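Local coordinates for protein receptor-type adenylate cyclase GRESAG 4.1 (Trypanosoma brucei, PDB 1FX2) that converts ATP into cyclic AMP and diphosphate through its class III cyclase domain, the part crystallised here, and could also act as a receptor for an unknown ligand, at residues N1-P9 and I49-V57. Residues are numbered along the deposited sequence; the frame is centred on the assembly and turned at random.
Sequences NNNRAPKEP and IGRYKCYEV
Ala-5 sits squarely over the ring of Tyr-55 in a CH-pi contact, its CB 3.5 Å from the ring centroid and almost on the ring normal. The Tyr-55 side chain points toward the N-terminal segment, its CG anti to the backbone N (chi1 179°). Pro-6 CD makes a looser contact with Tyr-55 CB.

A single direct hydrogen bond joins the segments: Tyr-55 OH donates to Asn-2 OD1 at 2.8 Å. The amide and ring planes stand 58° apart, and the donor is tilted 31° from the carbonyl plane. Tyr-55 OH also accepts from Tyr-154 N of strand 154-157, and Asn-2 ND2 bonds Lys-152 O just before that strand. A water bridges Arg-4 O and Lys-53 O.

Arg-4 runs alongside the turn after helix 34-51, which ends in a Schellman motif with Lys-53 at C-prime. The aliphatic part of Arg-4 packs on backbone, Arg-4 CB lying 3.6 Å from Cys-54 O, and Arg-4 NH1 ends 3.4 Å from Gly-50 O at an angle too poor for a hydrogen bond. Lys-53 CB lies over one face of the Arg-4 guanidinium.

Away from the predicted magnesium-binding residues, the N-terminal segment thus packs beside the helix 34-51 to strand 55-60 connection at the sheet edge, with strand 154-157 also touching Ala-5 and helix 71-87 meeting Cys-54.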
# COMPACT_ATOMS: atom_id res chain seq x y z
N ASN A 1 21.18 -24.67 -12.60
CA ASN A 1 21.12 -24.61 -11.10
C ASN A 1 19.68 -24.57 -10.57
O ASN A 1 19.20 -23.52 -10.04
CB ASN A 1 21.94 -23.42 -10.55
CG ASN A 1 22.56 -23.71 -9.15
OD1 ASN A 1 23.47 -22.99 -8.69
ND2 ASN A 1 22.08 -24.76 -8.49
N ASN A 2 19.01 -25.72 -10.67
CA ASN A 2 17.64 -25.84 -10.15
C ASN A 2 17.68 -25.77 -8.63
O ASN A 2 16.64 -25.62 -7.98
CB ASN A 2 16.95 -27.14 -10.55
CG ASN A 2 16.30 -27.07 -11.92
OD1 ASN A 2 16.09 -26.00 -12.50
ND2 ASN A 2 15.99 -28.25 -12.46
N ASN A 3 18.87 -25.82 -8.04
CA ASN A 3 19.01 -25.73 -6.61
C ASN A 3 18.41 -24.42 -6.03
O ASN A 3 17.86 -24.43 -4.96
CB ASN A 3 20.51 -25.87 -6.26
CG ASN A 3 20.91 -25.10 -5.02
OD1 ASN A 3 20.40 -25.36 -3.91
ND2 ASN A 3 21.85 -24.13 -5.20
N ARG A 4 18.45 -23.35 -6.81
CA ARG A 4 17.92 -22.06 -6.34
C ARG A 4 16.45 -21.88 -6.61
O ARG A 4 15.82 -20.93 -6.08
CB ARG A 4 18.71 -20.92 -6.97
CG ARG A 4 20.12 -20.86 -6.38
CD ARG A 4 21.08 -20.15 -7.31
NE ARG A 4 22.46 -20.32 -6.84
CZ ARG A 4 23.51 -19.68 -7.33
NH1 ARG A 4 23.34 -18.80 -8.31
NH2 ARG A 4 24.73 -19.92 -6.86
N ALA A 5 15.84 -22.79 -7.35
CA ALA A 5 14.40 -22.71 -7.62
C ALA A 5 13.55 -22.98 -6.41
O ALA A 5 13.79 -23.96 -5.69
CB ALA A 5 13.99 -23.72 -8.71
N PRO A 6 12.62 -22.08 -6.09
CA PRO A 6 11.69 -22.31 -4.95
C PRO A 6 10.92 -23.60 -5.33
O PRO A 6 10.37 -23.74 -6.47
CB PRO A 6 10.74 -21.11 -5.02
CG PRO A 6 11.71 -20.01 -5.50
CD PRO A 6 12.50 -20.68 -6.63
N LYS A 7 10.93 -24.61 -4.42
CA LYS A 7 10.25 -25.88 -4.72
C LYS A 7 9.24 -26.35 -3.70
O LYS A 7 8.50 -27.28 -3.95
CB LYS A 7 11.29 -27.01 -4.83
CG LYS A 7 12.37 -26.76 -5.79
CD LYS A 7 13.48 -27.83 -5.53
CE LYS A 7 14.61 -27.43 -6.37
NZ LYS A 7 15.25 -26.27 -5.67
N GLU A 8 9.24 -25.72 -2.52
CA GLU A 8 8.33 -26.20 -1.45
C GLU A 8 7.01 -25.47 -1.59
O GLU A 8 6.95 -24.24 -1.43
CB GLU A 8 9.01 -25.92 -0.12
CG GLU A 8 8.05 -26.13 1.11
CD GLU A 8 7.27 -27.46 1.07
OE1 GLU A 8 7.86 -28.50 0.76
OE2 GLU A 8 6.06 -27.38 1.31
N PRO A 9 5.88 -26.16 -1.86
CA PRO A 9 4.59 -25.50 -2.05
C PRO A 9 4.07 -24.66 -0.91
O PRO A 9 3.29 -23.73 -1.14
CB PRO A 9 3.62 -26.66 -2.43
CG PRO A 9 4.30 -27.83 -1.99
CD PRO A 9 5.80 -27.66 -2.05
N ILE A 49 20.97 -12.28 -11.06
CA ILE A 49 20.23 -13.49 -10.67
C ILE A 49 21.21 -14.43 -9.95
O ILE A 49 20.92 -14.91 -8.86
CB ILE A 49 19.62 -14.17 -11.90
CG1 ILE A 49 18.42 -13.33 -12.41
CG2 ILE A 49 19.04 -15.62 -11.56
CD1 ILE A 49 17.93 -13.83 -13.73
N GLY A 50 22.42 -14.53 -10.46
CA GLY A 50 23.39 -15.40 -9.76
C GLY A 50 23.89 -14.81 -8.46
O GLY A 50 23.93 -15.52 -7.44
N ARG A 51 24.17 -13.51 -8.40
CA ARG A 51 24.67 -12.85 -7.23
C ARG A 51 23.71 -13.01 -6.03
O ARG A 51 24.10 -13.08 -4.85
CB ARG A 51 24.87 -11.37 -7.50
CG ARG A 51 25.08 -10.61 -6.21
CD ARG A 51 26.31 -9.80 -6.25
NE ARG A 51 26.20 -8.88 -7.36
CZ ARG A 51 27.13 -7.98 -7.68
NH1 ARG A 51 28.25 -7.91 -6.95
NH2 ARG A 51 26.92 -7.15 -8.68
N TYR A 52 22.42 -12.84 -6.34
CA TYR A 52 21.38 -12.91 -5.31
C TYR A 52 20.75 -14.29 -5.16
O TYR A 52 19.70 -14.42 -4.46
CB TYR A 52 20.32 -11.77 -5.51
CG TYR A 52 20.97 -10.47 -5.28
CD1 TYR A 52 21.38 -9.64 -6.35
CD2 TYR A 52 21.24 -10.08 -4.00
CE1 TYR A 52 22.03 -8.46 -6.09
CE2 TYR A 52 21.90 -8.93 -3.73
CZ TYR A 52 22.30 -8.11 -4.79
OH TYR A 52 22.93 -6.91 -4.59
N LYS A 53 21.34 -15.32 -5.81
CA LYS A 53 20.88 -16.73 -5.64
C LYS A 53 19.43 -16.95 -5.97
O LYS A 53 18.71 -17.70 -5.31
CB LYS A 53 21.17 -17.23 -4.19
CG LYS A 53 22.69 -17.09 -3.90
CD LYS A 53 23.05 -17.56 -2.50
CE LYS A 53 24.57 -17.64 -2.32
NZ LYS A 53 25.07 -16.48 -1.54
N CYS A 54 18.97 -16.16 -6.95
CA CYS A 54 17.60 -16.31 -7.47
C CYS A 54 17.57 -17.32 -8.62
O CYS A 54 18.65 -17.90 -8.99
CB CYS A 54 17.07 -14.91 -7.92
SG CYS A 54 16.81 -13.75 -6.58
N TYR A 55 16.42 -17.49 -9.27
CA TYR A 55 16.28 -18.49 -10.29
C TYR A 55 15.58 -17.90 -11.49
O TYR A 55 14.48 -17.35 -11.39
CB TYR A 55 15.39 -19.63 -9.71
CG TYR A 55 15.10 -20.77 -10.66
CD1 TYR A 55 16.10 -21.66 -10.99
CD2 TYR A 55 13.83 -20.94 -11.18
CE1 TYR A 55 15.83 -22.75 -11.83
CE2 TYR A 55 13.54 -22.02 -12.06
CZ TYR A 55 14.57 -22.91 -12.35
OH TYR A 55 14.28 -23.96 -13.20
N GLU A 56 16.21 -18.03 -12.65
CA GLU A 56 15.57 -17.55 -13.86
C GLU A 56 14.52 -18.55 -14.26
O GLU A 56 14.89 -19.70 -14.67
CB GLU A 56 16.63 -17.38 -14.98
CG GLU A 56 16.05 -16.80 -16.31
CD GLU A 56 17.15 -16.58 -17.34
OE1 GLU A 56 18.29 -16.33 -16.96
OE2 GLU A 56 16.76 -16.75 -18.52
N VAL A 57 13.23 -18.17 -14.30
CA VAL A 57 12.18 -19.10 -14.69
C VAL A 57 12.16 -19.15 -16.20
O VAL A 57 12.15 -20.25 -16.81
CB VAL A 57 10.82 -18.64 -14.13
CG1 VAL A 57 9.71 -19.63 -14.57
CG2 VAL A 57 10.95 -18.47 -12.61
O HOH W 1 15.97 -18.46 -4.78